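Local coordinates for arabinogalactan endo-1,4-beta-galactosidase (Ignisphaera aggregans, PDB 7OSK), which probably hydrolyses the beta-1,4-galactan backbone of arabinogalactans, its glycoside hydrolase family 53 catalytic domain being the part described here, at residues 133-138 with 166-171; 159-164 with 210-215. All coordinates share one frame; numbering follows the deposited sequence.

Contact 1 (133-138 with 166-171); sequences IDFHYS and YNWTYN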
loop_
_atom_site.group_PDB
_atom_site.type_symbol
_atom_site.label_atom_id
_atom_site.label_comp_id
_atom_site.label_asym_id
_atom_site.label_seq_id
_atom_site.Cartn_x
_atom_site.Cartn_y
_atom_site.Cartn_z
ATOM N N ILE A 133 6.387 3.081 -4.627
ATOM C CA ILE A 133 5.529 2.800 -5.771
ATOM C C ILE A 133 5.252 1.311 -5.867
ATOM O O ILE A 133 6.166 0.486 -5.812
ATOM C CB ILE A 133 6.148 3.300 -7.091
ATOM C CG1 ILE A 133 6.128 4.829 -7.130
ATOM C CG2 ILE A 133 5.399 2.726 -8.300
ATOM C CD1 ILE A 133 4.738 5.451 -7.126
ATOM N N ASP A 134 3.972 0.994 -6.028
ATOM C CA ASP A 134 3.493 -0.378 -6.057
ATOM C C ASP A 134 2.981 -0.742 -7.448
ATOM O O ASP A 134 1.802 -0.573 -7.752
ATOM C CB ASP A 134 2.394 -0.557 -5.005
ATOM C CG ASP A 134 1.663 -1.882 -5.131
ATOM O OD1 ASP A 134 2.286 -2.877 -5.548
ATOM O OD2 ASP A 134 0.459 -1.929 -4.804
ATOM N N PHE A 135 3.880 -1.229 -8.295
ATOM C CA PHE A 135 3.502 -1.688 -9.628
ATOM C C PHE A 135 2.722 -2.998 -9.547
ATOM O O PHE A 135 3.304 -4.061 -9.346
ATOM C CB PHE A 135 4.740 -1.879 -10.510
ATOM C CG PHE A 135 5.512 -0.615 -10.758
ATOM C CD1 PHE A 135 4.988 0.387 -11.555
ATOM C CD2 PHE A 135 6.770 -0.437 -10.206
ATOM C CE1 PHE A 135 5.698 1.545 -11.788
ATOM C CE2 PHE A 135 7.484 0.722 -10.437
ATOM C CZ PHE A 135 6.948 1.712 -11.231
ATOM N N HIS A 136 1.406 -2.918 -9.708
ATOM C CA HIS A 136 0.565 -4.109 -9.675
ATOM C C HIS A 136 0.864 -5.029 -10.856
ATOM O O HIS A 136 0.557 -6.220 -10.810
ATOM C CB HIS A 136 -0.918 -3.724 -9.674
ATOM C CG HIS A 136 -1.404 -3.202 -8.359
ATOM N ND1 HIS A 136 -2.625 -3.551 -7.824
ATOM C CD2 HIS A 136 -0.832 -2.358 -7.469
ATOM C CE1 HIS A 136 -2.784 -2.944 -6.660
ATOM N NE2 HIS A 136 -1.709 -2.214 -6.421
ATOM N N TYR A 137 1.484 -4.477 -11.897
ATOM C CA TYR A 137 1.712 -5.200 -13.145
ATOM C C TYR A 137 0.400 -5.814 -13.628
ATOM O O TYR A 137 0.332 -6.982 -14.006
ATOM C CB TYR A 137 2.800 -6.262 -12.967
ATOM C CG TYR A 137 4.173 -5.660 -12.758
ATOM C CD1 TYR A 137 4.860 -5.072 -13.815
ATOM C CD2 TYR A 137 4.777 -5.668 -11.509
ATOM C CE1 TYR A 137 6.111 -4.511 -13.634
ATOM C CE2 TYR A 137 6.031 -5.110 -11.319
ATOM C CZ TYR A 137 6.692 -4.534 -12.384
ATOM O OH TYR A 137 7.937 -3.979 -12.196
ATOM N N SER A 138 -0.639 -4.988 -13.597
ATOM C CA SER A 138 -1.970 -5.344 -14.062
ATOM C C SER A 138 -2.648 -4.053 -14.497
ATOM O O SER A 138 -2.200 -2.969 -14.125
ATOM C CB SER A 138 -2.767 -6.043 -12.960
ATOM O OG SER A 138 -4.087 -6.334 -13.386
ATOM N N TYR A 166 10.453 -5.859 -18.191
ATOM C CA TYR A 166 11.701 -5.120 -18.073
ATOM C C TYR A 166 11.581 -3.747 -18.717
ATOM O O TYR A 166 11.830 -2.727 -18.073
ATOM C CB TYR A 166 12.862 -5.886 -18.710
ATOM C CG TYR A 166 14.141 -5.078 -18.745
ATOM C CD1 TYR A 166 14.974 -5.012 -17.635
ATOM C CD2 TYR A 166 14.507 -4.366 -19.882
ATOM C CE1 TYR A 166 16.139 -4.267 -17.659
ATOM C CE2 TYR A 166 15.670 -3.620 -19.915
ATOM C CZ TYR A 166 16.481 -3.573 -18.801
ATOM O OH TYR A 166 17.639 -2.832 -18.828
ATOM N N ASN A 167 11.197 -3.729 -19.990
ATOM C CA ASN A 167 11.146 -2.492 -20.758
ATOM C C ASN A 167 10.105 -1.512 -20.228
ATOM O O ASN A 167 10.297 -0.300 -20.299
ATOM C CB ASN A 167 10.860 -2.793 -22.227
ATOM C CG ASN A 167 10.974 -1.564 -23.100
ATOM O OD1 ASN A 167 9.976 -0.914 -23.417
ATOM N ND2 ASN A 167 12.200 -1.231 -23.489
ATOM N N TRP A 168 9.005 -2.036 -19.699
ATOM C CA TRP A 168 7.960 -1.183 -19.148
ATOM C C TRP A 168 8.397 -0.600 -17.810
ATOM O O TRP A 168 8.221 0.592 -17.563
ATOM C CB TRP A 168 6.649 -1.954 -18.978
ATOM C CG TRP A 168 5.534 -1.084 -18.491
ATOM C CD1 TRP A 168 4.696 -0.322 -19.252
ATOM C CD2 TRP A 168 5.143 -0.872 -17.130
ATOM N NE1 TRP A 168 3.805 0.350 -18.449
ATOM C CE2 TRP A 168 4.058 0.029 -17.142
ATOM C CE3 TRP A 168 5.604 -1.356 -15.902
ATOM C CZ2 TRP A 168 3.427 0.452 -15.975
ATOM C CZ3 TRP A 168 4.975 -0.934 -14.744
ATOM C CH2 TRP A 168 3.899 -0.038 -14.788
ATOM N N THR A 169 8.966 -1.444 -16.954
ATOM C CA THR A 169 9.447 -1.005 -15.648
ATOM C C THR A 169 10.553 0.029 -15.800
ATOM O O THR A 169 10.588 1.024 -15.074
ATOM C CB THR A 169 9.978 -2.183 -14.813
ATOM O OG1 THR A 169 8.946 -3.164 -14.658
ATOM C CG2 THR A 169 10.433 -1.709 -13.435
ATOM N N TYR A 170 11.461 -0.220 -16.737
ATOM C CA TYR A 170 12.570 0.689 -16.984
ATOM C C TYR A 170 12.040 2.053 -17.398
ATOM O O TYR A 170 12.348 3.065 -16.771
ATOM C CB TYR A 170 13.501 0.129 -18.061
ATOM C CG TYR A 170 14.644 1.054 -18.410
ATOM C CD1 TYR A 170 15.792 1.098 -17.630
ATOM C CD2 TYR A 170 14.573 1.887 -19.519
ATOM C CE1 TYR A 170 16.836 1.945 -17.942
ATOM C CE2 TYR A 170 15.612 2.737 -19.841
ATOM C CZ TYR A 170 16.742 2.762 -19.049
ATOM O OH TYR A 170 17.779 3.609 -19.367
ATOM N N ASN A 171 11.230 2.067 -18.452
ATOM C CA ASN A 171 10.644 3.301 -18.957
ATOM C C ASN A 171 9.708 3.943 -17.938
ATOM O O ASN A 171 9.609 5.166 -17.865
ATOM C CB ASN A 171 9.892 3.032 -20.262
ATOM C CG ASN A 171 10.825 2.831 -21.444
ATOM O OD1 ASN A 171 11.846 3.508 -21.568
ATOM N ND2 ASN A 171 10.474 1.898 -22.323
#

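Contact 2 (159-164 with 210-215); sequences PELVEA and VGLLKA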
loop_
_atom_site.group_PDB
_atom_site.type_symbol
_atom_site.label_atom_id
_atom_site.label_comp_id
_atom_site.label_asym_id
_atom_site.label_seq_id
_atom_site.Cartn_x
_atom_site.Cartn_y
_atom_site.Cartn_z
ATOM N N PRO A 159 8.837 -15.520 -23.155
ATOM C CA PRO A 159 10.035 -14.716 -23.429
ATOM C C PRO A 159 9.706 -13.259 -23.749
ATOM O O PRO A 159 10.399 -12.356 -23.281
ATOM C CB PRO A 159 10.656 -15.412 -24.645
ATOM C CG PRO A 159 10.143 -16.800 -24.593
ATOM C CD PRO A 159 8.752 -16.685 -24.053
ATOM N N GLU A 160 8.658 -13.041 -24.537
ATOM C CA GLU A 160 8.231 -11.693 -24.884
ATOM C C GLU A 160 7.732 -10.958 -23.643
ATOM O O GLU A 160 7.868 -9.740 -23.534
ATOM C CB GLU A 160 7.137 -11.733 -25.954
ATOM C CG GLU A 160 7.569 -12.392 -27.259
ATOM C CD GLU A 160 6.425 -12.544 -28.249
ATOM O OE1 GLU A 160 5.318 -12.040 -27.966
ATOM O OE2 GLU A 160 6.629 -13.166 -29.311
ATOM N N LEU A 161 7.160 -11.708 -22.707
ATOM C CA LEU A 161 6.636 -11.127 -21.478
ATOM C C LEU A 161 7.769 -10.636 -20.582
ATOM O O LEU A 161 7.655 -9.587 -19.948
ATOM C CB LEU A 161 5.771 -12.147 -20.731
ATOM C CG LEU A 161 5.058 -11.662 -19.466
ATOM C CD1 LEU A 161 4.123 -10.497 -19.767
ATOM C CD2 LEU A 161 4.291 -12.811 -18.824
ATOM N N VAL A 162 8.858 -11.398 -20.531
ATOM C CA VAL A 162 10.037 -10.991 -19.773
ATOM C C VAL A 162 10.574 -9.679 -20.331
ATOM O O VAL A 162 10.983 -8.792 -19.582
ATOM C CB VAL A 162 11.152 -12.062 -19.817
ATOM C CG1 VAL A 162 12.401 -11.574 -19.094
ATOM C CG2 VAL A 162 10.669 -13.366 -19.204
ATOM N N GLU A 163 10.574 -9.569 -21.656
ATOM C CA GLU A 163 11.021 -8.356 -22.323
ATOM C C GLU A 163 10.059 -7.205 -22.036
ATOM O O GLU A 163 10.444 -6.037 -22.079
ATOM C CB GLU A 163 11.139 -8.585 -23.834
ATOM C CG GLU A 163 12.009 -7.564 -24.553
ATOM C CD GLU A 163 13.488 -7.744 -24.253
ATOM O OE1 GLU A 163 14.078 -8.730 -24.745
ATOM O OE2 GLU A 163 14.062 -6.901 -23.528
ATOM N N ALA A 164 8.807 -7.544 -21.738
ATOM C CA ALA A 164 7.776 -6.542 -21.493
ATOM C C ALA A 164 7.887 -5.946 -20.093
ATOM O O ALA A 164 7.851 -4.726 -19.931
ATOM C CB ALA A 164 6.394 -7.142 -21.699
ATOM N N VAL A 210 9.930 -16.554 -11.175
ATOM C CA VAL A 210 11.178 -15.928 -10.740
ATOM C C VAL A 210 11.841 -15.154 -11.875
ATOM O O VAL A 210 12.497 -14.139 -11.647
ATOM C CB VAL A 210 12.168 -16.977 -10.194
ATOM C CG1 VAL A 210 13.551 -16.367 -9.974
ATOM C CG2 VAL A 210 11.642 -17.564 -8.897
ATOM N N GLY A 211 11.681 -15.645 -13.097
ATOM C CA GLY A 211 12.221 -14.964 -14.257
ATOM C C GLY A 211 11.589 -13.596 -14.431
ATOM O O GLY A 211 12.282 -12.614 -14.695
ATOM N N LEU A 212 10.269 -13.533 -14.282
ATOM C CA LEU A 212 9.542 -12.276 -14.403
ATOM C C LEU A 212 9.837 -11.361 -13.223
ATOM O O LEU A 212 9.945 -10.146 -13.379
ATOM C CB LEU A 212 8.036 -12.534 -14.504
ATOM C CG LEU A 212 7.565 -13.214 -15.792
ATOM C CD1 LEU A 212 6.090 -13.577 -15.706
ATOM C CD2 LEU A 212 7.822 -12.325 -16.998
ATOM N N LEU A 213 9.964 -11.948 -12.039
ATOM C CA LEU A 213 10.254 -11.177 -10.840
ATOM C C LEU A 213 11.645 -10.559 -10.950
ATOM O O LEU A 213 11.836 -9.381 -10.651
ATOM C CB LEU A 213 10.151 -12.061 -9.595
ATOM C CG LEU A 213 9.570 -11.442 -8.320
ATOM C CD1 LEU A 213 8.188 -10.849 -8.554
ATOM C CD2 LEU A 213 9.505 -12.494 -7.226
ATOM N N LYS A 214 12.610 -11.358 -11.395
ATOM C CA LYS A 214 13.975 -10.879 -11.599
ATOM C C LYS A 214 14.049 -9.817 -12.694
ATOM O O LYS A 214 14.799 -8.850 -12.579
ATOM C CB LYS A 214 14.900 -12.044 -11.955
ATOM C CG LYS A 214 15.308 -12.909 -10.774
ATOM C CD LYS A 214 16.253 -14.018 -11.212
ATOM C CE LYS A 214 16.765 -14.818 -10.027
ATOM N NZ LYS A 214 17.641 -15.941 -10.453
ATOM N N ALA A 215 13.272 -10.012 -13.755
ATOM C CA ALA A 215 13.272 -9.103 -14.899
ATOM C C ALA A 215 12.879 -7.686 -14.495
ATOM O O ALA A 215 13.491 -6.711 -14.936
ATOM C CB ALA A 215 12.334 -9.616 -15.971
#

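Contact 1 (133-138 with 166-171)
Thr169 OG1 is gripped twice: it accepts a hydrogen bond from Tyr137 OH at 2.8 Å and donates one to Val165 O, a turn earlier in its own helix. The contact lies in the TIM barrel of the family 53 domain, where strand 130-135 and the turn after it are covered by helix 158-178, the next helix in the chain. Threonine suits the barrel-facing side of the helix, since its hydroxyl can serve a backbone carbonyl and still take a partner from the barrel side. With CG anti to its carbonyl carbon (chi1 -69°), Tyr137 sends its ring out to the helix, and Thr169 OG1 lies at the ring edge, in its plane.

Trp168 supplies the apolar half. Its six-membered ring presents an edge to Phe135, CH2 coming 3.4 Å from Phe135 CD1, and the two planes are nearly perpendicular at 84°. The Tyr137 ring crosses the same indole obliquely, completing an aromatic cluster that suits this buried layer between strand and helix. Phe135 also rests on Val186 of the neighbouring strand 185-188. A phenylalanine in place of Tyr137 could still touch the indole but would probably leave Thr169 OG1 without its donor from the barrel. On the tyrosine's flank, CE1 of Tyr137 stands 3.9 Å from CZ3 of Trp168.

Contact 2 (159-164 with 210-215)
Leu212 reaches across from helix 206-223, setting CD1 against Leu161 of helix 158-178 and wedging CD2 between Leu161 and Val162. These are successive outer helices of the barrel, joined through strand 185-188, and they run in nearly the same direction: the axes of the two short segments approach to 9.1 Å and cross at -23°.

The side-chain conformations decide which branch does the touching. Leu212 has CG anti to its carbonyl carbon (chi1 -68°) and CD1 extended away from CA, which carries CD1 to within 3.7 Å of Leu161 CD2. Its other branch, CD2, turns to the valine and meets Val162 CG2 at 3.7 Å, while also lying 3.8 Å from Leu161 CG. Leu161 takes the alternative common leucine shape, with CG anti to the backbone N and CD2 as the extended branch, and these two different rotamers bring the branch ends together with the side chains at about a right angle.

Val162 points its two methyls at different residues. CG1, anti to its backbone N (chi1 176°), faces Ala215 CB at 3.7 Å, and CG2 is left for Leu212. A beta-branched residue suits this place because its two methyls serve successive turns of the other helix. Ala215, whose CB points toward helix 158-178, is short enough to take the valine methyl close to the backbone, and it touches Val165 as well. Leu212 is further enclosed by Tyr158 and Val165, and Leu161 packs on Trp153.

The pairing is aliphatic, with Val162 at its partly exposed margin, and no directional bond joins the two segments, so the shapes of the side chains are likely to set how closely the helices approach.

Helix 158-178 is common to both contacts. Its earlier turns pack alongside helix 206-223 in contact 2, and its middle turns face the barrel wall in contact 1. The centres of the contacts are 11 Å apart, and Tyr166 joins them, its CD1 packing 3.5 Å from Ala215 O. Helix 206-223 also reaches contact 1, where Ala216 touches Tyr137 and Ala219 touches Thr169. The centre of contact 1 is about 15 Å from the centre of the chain and that of contact 2 about 23 Å. Both lie away from the calcium site and are packing contacts: strand end to helix in contact 1, helix to helix in contact 2.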